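Long-range contacts in fatty acid multifunctional protein (atmfp2) (Arabidopsis thaliana, PDB 2WTB), which carries out successive steps of peroxisomal fatty acid beta-oxidation, combining enoyl-CoA hydratase and NAD-dependent 3-hydroxyacyl-CoA dehydrogenase activities in one chain: residues 130-141 with 166-176; 539-548 with 566-574. All coordinates share one frame; numbering follows the deposited sequence.

Contact 1. Residues 130-141 with 166-176; sequences APAAQLGLPELQ and MILTSKPVKAE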
loop_
_atom_site.group_PDB
_atom_site.type_symbol
_atom_site.label_atom_id
_atom_site.label_comp_id
_atom_site.label_asym_id
_atom_site.label_seq_id
_atom_site.Cartn_x
_atom_site.Cartn_y
_atom_site.Cartn_z
ATOM N N ALA A 130 -25.812 0.530 10.313
ATOM C CA ALA A 130 -26.379 0.923 9.033
ATOM C C ALA A 130 -25.908 -0.047 7.956
ATOM O O ALA A 130 -24.828 -0.625 8.072
ATOM C CB ALA A 130 -25.971 2.346 8.690
ATOM N N PRO A 131 -26.716 -0.218 6.901
ATOM C CA PRO A 131 -26.546 -1.227 5.850
ATOM C C PRO A 131 -25.105 -1.601 5.485
ATOM O O PRO A 131 -24.676 -2.704 5.821
ATOM C CB PRO A 131 -27.267 -0.597 4.662
ATOM C CG PRO A 131 -28.406 0.128 5.307
ATOM C CD PRO A 131 -27.906 0.616 6.655
ATOM N N ALA A 132 -24.373 -0.723 4.812
ATOM C CA ALA A 132 -23.072 -1.117 4.273
ATOM C C ALA A 132 -21.872 -0.682 5.114
ATOM O O ALA A 132 -20.782 -0.475 4.580
ATOM C CB ALA A 132 -22.922 -0.617 2.841
ATOM N N ALA A 133 -22.064 -0.553 6.423
ATOM C CA ALA A 133 -20.979 -0.132 7.305
ATOM C C ALA A 133 -19.844 -1.158 7.323
ATOM O O ALA A 133 -20.072 -2.350 7.122
ATOM C CB ALA A 133 -21.503 0.113 8.709
ATOM N N GLN A 134 -18.622 -0.686 7.554
ATOM C CA GLN A 134 -17.456 -1.567 7.585
ATOM C C GLN A 134 -16.990 -1.846 9.005
ATOM O O GLN A 134 -16.855 -0.933 9.818
ATOM C CB GLN A 134 -16.302 -0.981 6.771
ATOM C CG GLN A 134 -16.480 -1.106 5.274
ATOM C CD GLN A 134 -15.218 -0.760 4.520
ATOM O OE1 GLN A 134 -15.236 -0.591 3.301
ATOM N NE2 GLN A 134 -14.108 -0.652 5.243
ATOM N N LEU A 135 -16.736 -3.118 9.287
ATOM C CA LEU A 135 -16.337 -3.553 10.615
ATOM C C LEU A 135 -15.120 -4.454 10.492
ATOM O O LEU A 135 -15.134 -5.416 9.727
ATOM C CB LEU A 135 -17.478 -4.324 11.269
ATOM C CG LEU A 135 -18.883 -3.810 10.949
ATOM C CD1 LEU A 135 -19.934 -4.868 11.255
ATOM C CD2 LEU A 135 -19.176 -2.512 11.695
ATOM N N GLY A 136 -14.066 -4.144 11.237
ATOM C CA GLY A 136 -12.857 -4.941 11.176
ATOM C C GLY A 136 -11.750 -4.489 12.106
ATOM O O GLY A 136 -11.872 -3.475 12.798
ATOM N N LEU A 137 -10.664 -5.257 12.120
ATOM C CA LEU A 137 -9.494 -4.936 12.924
ATOM C C LEU A 137 -8.248 -4.929 12.046
ATOM O O LEU A 137 -7.598 -5.957 11.872
ATOM C CB LEU A 137 -9.339 -5.938 14.071
ATOM C CG LEU A 137 -10.430 -5.923 15.144
ATOM C CD1 LEU A 137 -10.226 -7.060 16.134
ATOM C CD2 LEU A 137 -10.460 -4.582 15.864
ATOM N N PRO A 138 -7.918 -3.756 11.484
ATOM C CA PRO A 138 -6.814 -3.558 10.534
ATOM C C PRO A 138 -5.450 -3.420 11.210
ATOM O O PRO A 138 -4.440 -3.326 10.514
ATOM C CB PRO A 138 -7.176 -2.232 9.847
ATOM C CG PRO A 138 -8.559 -1.862 10.351
ATOM C CD PRO A 138 -8.692 -2.522 11.676
ATOM N N GLU A 139 -5.427 -3.409 12.541
ATOM C CA GLU A 139 -4.201 -3.162 13.300
ATOM C C GLU A 139 -2.957 -3.865 12.753
ATOM O O GLU A 139 -1.880 -3.273 12.690
ATOM C CB GLU A 139 -4.390 -3.527 14.776
ATOM C CG GLU A 139 -5.088 -2.461 15.607
ATOM C CD GLU A 139 -6.599 -2.599 15.599
ATOM O OE1 GLU A 139 -7.131 -3.316 14.725
ATOM O OE2 GLU A 139 -7.254 -1.990 16.471
ATOM N N LEU A 140 -3.102 -5.126 12.362
ATOM C CA LEU A 140 -1.947 -5.912 11.933
ATOM C C LEU A 140 -1.209 -5.326 10.729
ATOM O O LEU A 140 -0.015 -5.564 10.555
ATOM C CB LEU A 140 -2.337 -7.369 11.664
ATOM C CG LEU A 140 -2.159 -8.338 12.834
ATOM C CD1 LEU A 140 -3.091 -7.990 13.986
ATOM C CD2 LEU A 140 -2.382 -9.769 12.376
ATOM N N GLN A 141 -1.915 -4.561 9.900
ATOM C CA GLN A 141 -1.286 -3.959 8.726
ATOM C C GLN A 141 -0.240 -2.920 9.113
ATOM O O GLN A 141 0.677 -2.637 8.344
ATOM C CB GLN A 141 -2.330 -3.346 7.791
ATOM C CG GLN A 141 -2.980 -4.353 6.857
ATOM C CD GLN A 141 -3.932 -3.711 5.863
ATOM O OE1 GLN A 141 -4.421 -2.601 6.078
ATOM N NE2 GLN A 141 -4.204 -4.415 4.770
ATOM N N MET A 166 -10.231 -12.346 9.982
ATOM C CA MET A 166 -10.329 -10.891 10.016
ATOM C C MET A 166 -9.069 -10.238 10.577
ATOM O O MET A 166 -8.529 -9.304 9.981
ATOM C CB MET A 166 -11.547 -10.454 10.832
ATOM C CG MET A 166 -12.881 -10.847 10.224
ATOM S SD MET A 166 -14.275 -10.344 11.252
ATOM C CE MET A 166 -14.085 -8.564 11.234
ATOM N N ILE A 167 -8.603 -10.731 11.719
ATOM C CA ILE A 167 -7.444 -10.142 12.380
ATOM C C ILE A 167 -6.152 -10.353 11.590
ATOM O O ILE A 167 -5.322 -9.451 11.491
ATOM C CB ILE A 167 -7.267 -10.693 13.802
ATOM C CG1 ILE A 167 -8.459 -10.300 14.671
ATOM C CG2 ILE A 167 -5.973 -10.181 14.415
ATOM C CD1 ILE A 167 -8.265 -10.612 16.138
ATOM N N LEU A 168 -5.987 -11.542 11.027
ATOM C CA LEU A 168 -4.777 -11.851 10.274
ATOM C C LEU A 168 -4.773 -11.176 8.907
ATOM O O LEU A 168 -3.777 -10.575 8.507
ATOM C CB LEU A 168 -4.595 -13.365 10.125
ATOM C CG LEU A 168 -4.240 -14.119 11.406
ATOM C CD1 LEU A 168 -3.978 -15.589 11.110
ATOM C CD2 LEU A 168 -3.039 -13.481 12.084
ATOM N N THR A 169 -5.888 -11.280 8.195
ATOM C CA THR A 169 -6.002 -10.684 6.869
ATOM C C THR A 169 -6.164 -9.169 6.962
ATOM O O THR A 169 -5.880 -8.446 6.006
ATOM C CB THR A 169 -7.188 -11.276 6.090
ATOM O OG1 THR A 169 -7.156 -12.704 6.185
ATOM C CG2 THR A 169 -7.119 -10.873 4.627
ATOM N N SER A 170 -6.620 -8.698 8.119
ATOM C CA SER A 170 -6.821 -7.270 8.354
ATOM C C SER A 170 -7.987 -6.700 7.547
ATOM O O SER A 170 -8.285 -5.510 7.637
ATOM C CB SER A 170 -5.541 -6.480 8.062
ATOM O OG SER A 170 -4.599 -6.633 9.107
ATOM N N LYS A 171 -8.642 -7.555 6.766
ATOM C CA LYS A 171 -9.760 -7.132 5.928
ATOM C C LYS A 171 -11.019 -6.864 6.743
ATOM O O LYS A 171 -11.352 -7.622 7.653
ATOM C CB LYS A 171 -10.053 -8.176 4.848
ATOM C CG LYS A 171 -9.043 -8.210 3.712
ATOM C CD LYS A 171 -9.487 -9.177 2.623
ATOM C CE LYS A 171 -8.424 -9.343 1.546
ATOM N NZ LYS A 171 -8.163 -8.076 0.808
ATOM N N PRO A 172 -11.720 -5.769 6.416
ATOM C CA PRO A 172 -12.983 -5.390 7.056
ATOM C C PRO A 172 -14.137 -6.235 6.531
ATOM O O PRO A 172 -13.974 -6.951 5.545
ATOM C CB PRO A 172 -13.176 -3.931 6.618
ATOM C CG PRO A 172 -11.861 -3.503 6.018
ATOM C CD PRO A 172 -11.264 -4.747 5.461
ATOM N N VAL A 173 -15.289 -6.145 7.186
ATOM C CA VAL A 173 -16.481 -6.862 6.747
ATOM C C VAL A 173 -17.699 -5.937 6.795
ATOM O O VAL A 173 -17.799 -5.076 7.668
ATOM C CB VAL A 173 -16.739 -8.115 7.610
ATOM C CG1 VAL A 173 -17.135 -7.721 9.025
ATOM C CG2 VAL A 173 -17.812 -8.980 6.981
ATOM N N LYS A 174 -18.616 -6.108 5.848
ATOM C CA LYS A 174 -19.808 -5.266 5.791
ATOM C C LYS A 174 -20.793 -5.617 6.901
ATOM O O LYS A 174 -20.761 -6.717 7.451
ATOM C CB LYS A 174 -20.482 -5.368 4.422
ATOM C CG LYS A 174 -19.649 -4.802 3.285
ATOM C CD LYS A 174 -19.218 -3.375 3.580
ATOM C CE LYS A 174 -18.345 -2.819 2.465
ATOM N NZ LYS A 174 -17.067 -3.571 2.334
ATOM N N ALA A 175 -21.666 -4.668 7.229
ATOM C CA ALA A 175 -22.618 -4.850 8.318
ATOM C C ALA A 175 -23.493 -6.083 8.109
ATOM O O ALA A 175 -23.738 -6.842 9.048
ATOM C CB ALA A 175 -23.479 -3.605 8.488
ATOM N N GLU A 176 -23.958 -6.276 6.878
ATOM C CA GLU A 176 -24.815 -7.410 6.546
ATOM C C GLU A 176 -24.183 -8.733 6.965
ATOM O O GLU A 176 -24.768 -9.493 7.737
ATOM C CB GLU A 176 -25.140 -7.433 5.049
ATOM C CG GLU A 176 -26.224 -6.451 4.622
ATOM C CD GLU A 176 -25.708 -5.036 4.436
ATOM O OE1 GLU A 176 -24.480 -4.861 4.271
ATOM O OE2 GLU A 176 -26.531 -4.098 4.446
#

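Contact 2. Residues 539-548 with 566-574; sequences CDLVGFGVAI and MIIPLMQED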
loop_
_atom_site.group_PDB
_atom_site.type_symbol
_atom_site.label_atom_id
_atom_site.label_comp_id
_atom_site.label_asym_id
_atom_site.label_seq_id
_atom_site.Cartn_x
_atom_site.Cartn_y
_atom_site.Cartn_z
ATOM N N CYS A 539 14.096 -11.548 -13.388
ATOM C CA CYS A 539 14.622 -11.199 -14.701
ATOM C C CYS A 539 13.984 -12.050 -15.795
ATOM O O CYS A 539 13.778 -11.585 -16.916
ATOM C CB CYS A 539 16.143 -11.362 -14.724
ATOM S SG CYS A 539 16.937 -10.736 -16.217
ATOM N N ASP A 540 13.676 -13.299 -15.462
ATOM C CA ASP A 540 13.034 -14.205 -16.406
ATOM C C ASP A 540 11.553 -13.869 -16.553
ATOM O O ASP A 540 10.981 -14.011 -17.633
ATOM N N LEU A 541 10.941 -13.420 -15.461
ATOM C CA LEU A 541 9.524 -13.071 -15.458
ATOM C C LEU A 541 9.247 -11.851 -16.330
ATOM O O LEU A 541 8.280 -11.825 -17.091
ATOM C CB LEU A 541 9.041 -12.800 -14.033
ATOM C CG LEU A 541 7.563 -12.431 -13.899
ATOM C CD1 LEU A 541 6.688 -13.648 -14.152
ATOM C CD2 LEU A 541 7.273 -11.837 -12.532
ATOM N N VAL A 542 10.101 -10.840 -16.203
ATOM C CA VAL A 542 9.968 -9.614 -16.980
ATOM C C VAL A 542 10.136 -9.892 -18.471
ATOM O O VAL A 542 9.574 -9.192 -19.314
ATOM C CB VAL A 542 11.004 -8.558 -16.533
ATOM C CG1 VAL A 542 11.069 -7.409 -17.528
ATOM C CG2 VAL A 542 10.674 -8.050 -15.137
ATOM N N GLY A 543 10.902 -10.931 -18.786
ATOM C CA GLY A 543 11.195 -11.271 -20.165
ATOM C C GLY A 543 12.532 -10.698 -20.586
ATOM O O GLY A 543 12.727 -9.483 -20.563
ATOM N N PHE A 544 13.456 -11.575 -20.964
ATOM C CA PHE A 544 14.802 -11.163 -21.345
ATOM C C PHE A 544 14.790 -9.980 -22.311
ATOM O O PHE A 544 15.618 -9.075 -22.206
ATOM C CB PHE A 544 15.570 -12.339 -21.954
ATOM C CG PHE A 544 15.912 -13.417 -20.965
ATOM C CD1 PHE A 544 14.945 -14.307 -20.529
ATOM C CD2 PHE A 544 17.200 -13.542 -20.476
ATOM C CE1 PHE A 544 15.258 -15.299 -19.619
ATOM C CE2 PHE A 544 17.519 -14.532 -19.568
ATOM C CZ PHE A 544 16.548 -15.412 -19.139
ATOM N N GLY A 545 13.847 -9.991 -23.247
ATOM C CA GLY A 545 13.735 -8.927 -24.228
ATOM C C GLY A 545 13.443 -7.578 -23.602
ATOM O O GLY A 545 13.946 -6.551 -24.056
ATOM N N VAL A 546 12.626 -7.582 -22.554
ATOM C CA VAL A 546 12.254 -6.355 -21.860
ATOM C C VAL A 546 13.353 -5.900 -20.908
ATOM O O VAL A 546 13.767 -4.741 -20.928
ATOM C CB VAL A 546 10.955 -6.538 -21.058
ATOM C CG1 VAL A 546 10.610 -5.262 -20.308
ATOM C CG2 VAL A 546 9.819 -6.947 -21.980
ATOM N N ALA A 547 13.819 -6.825 -20.074
ATOM C CA ALA A 547 14.853 -6.530 -19.091
ATOM C C ALA A 547 16.105 -5.965 -19.750
ATOM O O ALA A 547 16.765 -5.085 -19.199
ATOM C CB ALA A 547 15.192 -7.775 -18.288
ATOM N N ILE A 548 16.427 -6.473 -20.934
ATOM C CA ILE A 548 17.622 -6.038 -21.644
ATOM C C ILE A 548 17.374 -4.734 -22.398
ATOM O O ILE A 548 18.307 -3.986 -22.684
ATOM C CB ILE A 548 18.127 -7.121 -22.622
ATOM C CG1 ILE A 548 19.600 -6.887 -22.967
ATOM C CG2 ILE A 548 17.267 -7.158 -23.877
ATOM C CD1 ILE A 548 20.170 -7.912 -23.921
ATOM N N MET A 566 27.058 -10.206 -20.714
ATOM C CA MET A 566 26.691 -10.837 -21.974
ATOM C C MET A 566 25.871 -12.104 -21.744
ATOM O O MET A 566 25.495 -12.790 -22.695
ATOM C CB MET A 566 27.947 -11.158 -22.790
ATOM C CG MET A 566 27.715 -11.212 -24.291
ATOM S SD MET A 566 27.279 -9.600 -24.975
ATOM C CE MET A 566 28.774 -8.670 -24.644
ATOM N N ILE A 567 25.590 -12.404 -20.479
ATOM C CA ILE A 567 24.846 -13.608 -20.121
ATOM C C ILE A 567 23.500 -13.694 -20.839
ATOM O O ILE A 567 23.241 -14.648 -21.571
ATOM C CB ILE A 567 24.622 -13.710 -18.596
ATOM C CG1 ILE A 567 25.959 -13.878 -17.872
ATOM C CG2 ILE A 567 23.692 -14.870 -18.267
ATOM C CD1 ILE A 567 25.824 -14.021 -16.372
ATOM N N ILE A 568 22.648 -12.696 -20.629
ATOM C CA ILE A 568 21.324 -12.685 -21.244
ATOM C C ILE A 568 21.372 -12.782 -22.771
ATOM O O ILE A 568 20.725 -13.651 -23.355
ATOM C CB ILE A 568 20.500 -11.450 -20.824
ATOM C CG1 ILE A 568 20.029 -11.593 -19.377
ATOM C CG2 ILE A 568 19.307 -11.266 -21.747
ATOM C CD1 ILE A 568 19.092 -10.494 -18.932
ATOM N N PRO A 569 22.135 -11.887 -23.425
ATOM C CA PRO A 569 22.212 -11.912 -24.890
ATOM C C PRO A 569 22.581 -13.292 -25.431
ATOM O O PRO A 569 21.948 -13.769 -26.372
ATOM C CB PRO A 569 23.327 -10.908 -25.193
ATOM C CG PRO A 569 23.286 -9.959 -24.051
ATOM C CD PRO A 569 22.938 -10.793 -22.852
ATOM N N LEU A 570 23.590 -13.920 -24.836
ATOM C CA LEU A 570 24.031 -15.242 -25.270
ATOM C C LEU A 570 22.912 -16.275 -25.164
ATOM O O LEU A 570 22.873 -17.241 -25.925
ATOM C CB LEU A 570 25.246 -15.695 -24.460
ATOM C CG LEU A 570 26.558 -14.963 -24.745
ATOM C CD1 LEU A 570 27.614 -15.323 -23.711
ATOM C CD2 LEU A 570 27.049 -15.274 -26.149
ATOM N N MET A 571 22.005 -16.068 -24.214
ATOM C CA MET A 571 20.873 -16.968 -24.034
ATOM C C MET A 571 19.804 -16.704 -25.088
ATOM O O MET A 571 19.170 -17.632 -25.591
ATOM C CB MET A 571 20.275 -16.807 -22.635
ATOM C CG MET A 571 21.237 -17.121 -21.505
ATOM S SD MET A 571 20.479 -16.899 -19.885
ATOM C CE MET A 571 19.135 -18.079 -19.977
ATOM N N GLN A 572 19.610 -15.430 -25.413
ATOM C CA GLN A 572 18.611 -15.029 -26.398
ATOM C C GLN A 572 18.951 -15.559 -27.787
ATOM O O GLN A 572 18.075 -16.033 -28.510
ATOM C CB GLN A 572 18.476 -13.507 -26.435
ATOM C CG GLN A 572 17.908 -12.901 -25.164
ATOM C CD GLN A 572 17.969 -11.388 -25.166
ATOM O OE1 GLN A 572 18.794 -10.790 -25.857
ATOM N NE2 GLN A 572 17.097 -10.759 -24.387
ATOM N N GLU A 573 20.227 -15.477 -28.156
ATOM C CA GLU A 573 20.672 -15.940 -29.464
ATOM C C GLU A 573 20.506 -17.451 -29.607
ATOM O O GLU A 573 20.548 -17.987 -30.714
ATOM C CB GLU A 573 22.125 -15.534 -29.716
ATOM C CG GLU A 573 23.133 -16.245 -28.832
ATOM C CD GLU A 573 24.544 -15.738 -29.043
ATOM O OE1 GLU A 573 24.700 -14.557 -29.417
ATOM O OE2 GLU A 573 25.497 -16.519 -28.831
ATOM N N ASP A 574 20.322 -18.131 -28.480
ATOM C CA ASP A 574 20.054 -19.565 -28.480
ATOM C C ASP A 574 18.607 -19.836 -28.079
ATOM O O ASP A 574 18.261 -20.946 -27.678
ATOM C CB ASP A 574 21.007 -20.296 -27.532
ATOM C CG ASP A 574 22.417 -20.393 -28.081
ATOM O OD1 ASP A 574 22.631 -20.004 -29.248
ATOM O OD2 ASP A 574 23.311 -20.862 -27.346
#

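Contact 1. Residues 130-141 with 166-176
L135 and V173 exchange two backbone hydrogen bonds and form the hydrogen-bonded pair of a short antiparallel ladder. V173 N lies 2.6 Å from L135 O, and L135 N lies 2.8 Å from V173 O. A weaker bond follows at the start of the next helix, from A175 N to A133 O, with an N-H...O angle of only 118°. The CA of K174 also points a hydrogen at A133 O.

Q134 and K174 are the non-hydrogen-bonded pair. Their side chains run side by side on one face of the sheet. The Q134 chain is extended beyond CG (chi2 -169°), which sets its amide between the lysine tip and the P172 ring. OE1 of Q134 lies 3.6 Å from K174 NZ, and its NE2 is 3.7 Å from P172 CB. With an alanine here, the K174 ammonium would probably lose its neighbouring carbonyl and the P172 ring would be likely to lose the cover on one side.

L135 and V173 point to the other face, where L135 also meets L118 and I184. The methyl CE of M166 sits 3.8 Å from G136 CA. G136 CA passes close to P172 CA, which leaves little room there for a side chain. Further along, L137 CD1 lies alongside I167 CG1 at 4.0 Å. L140 reaches over the helix end, with CD1 3.6 Å from I167 CG2 and CD2 beside L168. Q141 CG rests on S170 CB.

Strand 134-136 thus becomes the middle of a three-stranded sheet, between 112-114 and 173-174. This small sheet belongs to the crotonase fold of the hydratase/isomerase section. The segment that it holds leads directly to E139, the predicted proton acceptor, and L137 packs on E119, the predicted nucleophile.

Contact 2. Residues 539-548 with 566-574
F544 and I568 form the centre of an apolar contact of helix 567-572 with the two helices that meet at G543. The axes of the short segments 544-548 and 567-572 run roughly antiparallel, at 147°, and approach to 10.5 Å. The side chains therefore do most of the bridging.

The aliphatic contacts gather round I568. Its CG2 meets the edge of the F544 ring near the ring plane, 3.4 Å from CD2. With CG1 beside the backbone N (chi1 -73°), the other branch of I568 extends past the same ring edge. That branch ends at CD1, 3.5 Å from C539 SG. One isoleucine thus touches both helices of the 539-548 segment, on either side of the turn at G543. I548 adds a second patch, with CD1 3.7 Å from P569 CG.

The sulfur contact is a Met-aromatic one. M571 SD lies 4.9 Å from the centroid of the F544 ring and approaches it obliquely. Its methyl CE comes 3.8 Å from F544 CZ. The bend at chi3 (60°) turns this methyl to the far end of the ring.

The polar group that enters the contact is the amide of Q572. Its extended chain brings NE2 to 3.1 Å from F544 O, in the first turn of helix 544-557. I548 CG2 lies on the same amide nitrogen at 3.6 Å.

M510 of helix 498-514 touches both C539 and I568, so a further helix joins the packing there. The contact lies in the C-terminal domain of the dehydrogenase section. Its chemistry is mainly apolar and sulfur contact, with one amide at the border and no paired charges across it.

Overall arrangement
From the N terminus, contact 1 comes first. It closes a loop of 24 mostly helical residues in the hydratase/isomerase section and ties strand 134-136 to the end of helix 160-169 and the strand after it. The chain then passes through helices such as 247-260, whose C251 touches contact 1, and through the NAD-binding sheet. Contact 2 closes a loop of 17 residues in the C-terminal dehydrogenase domain and ties helices 535-542 and 544-557 to helix 567-572. The two loops follow in series and neither nest nor cross. The centres of contact 1 and contact 2 lie about 44 Å apart. The two contacts are on opposite sides of the chain's centre.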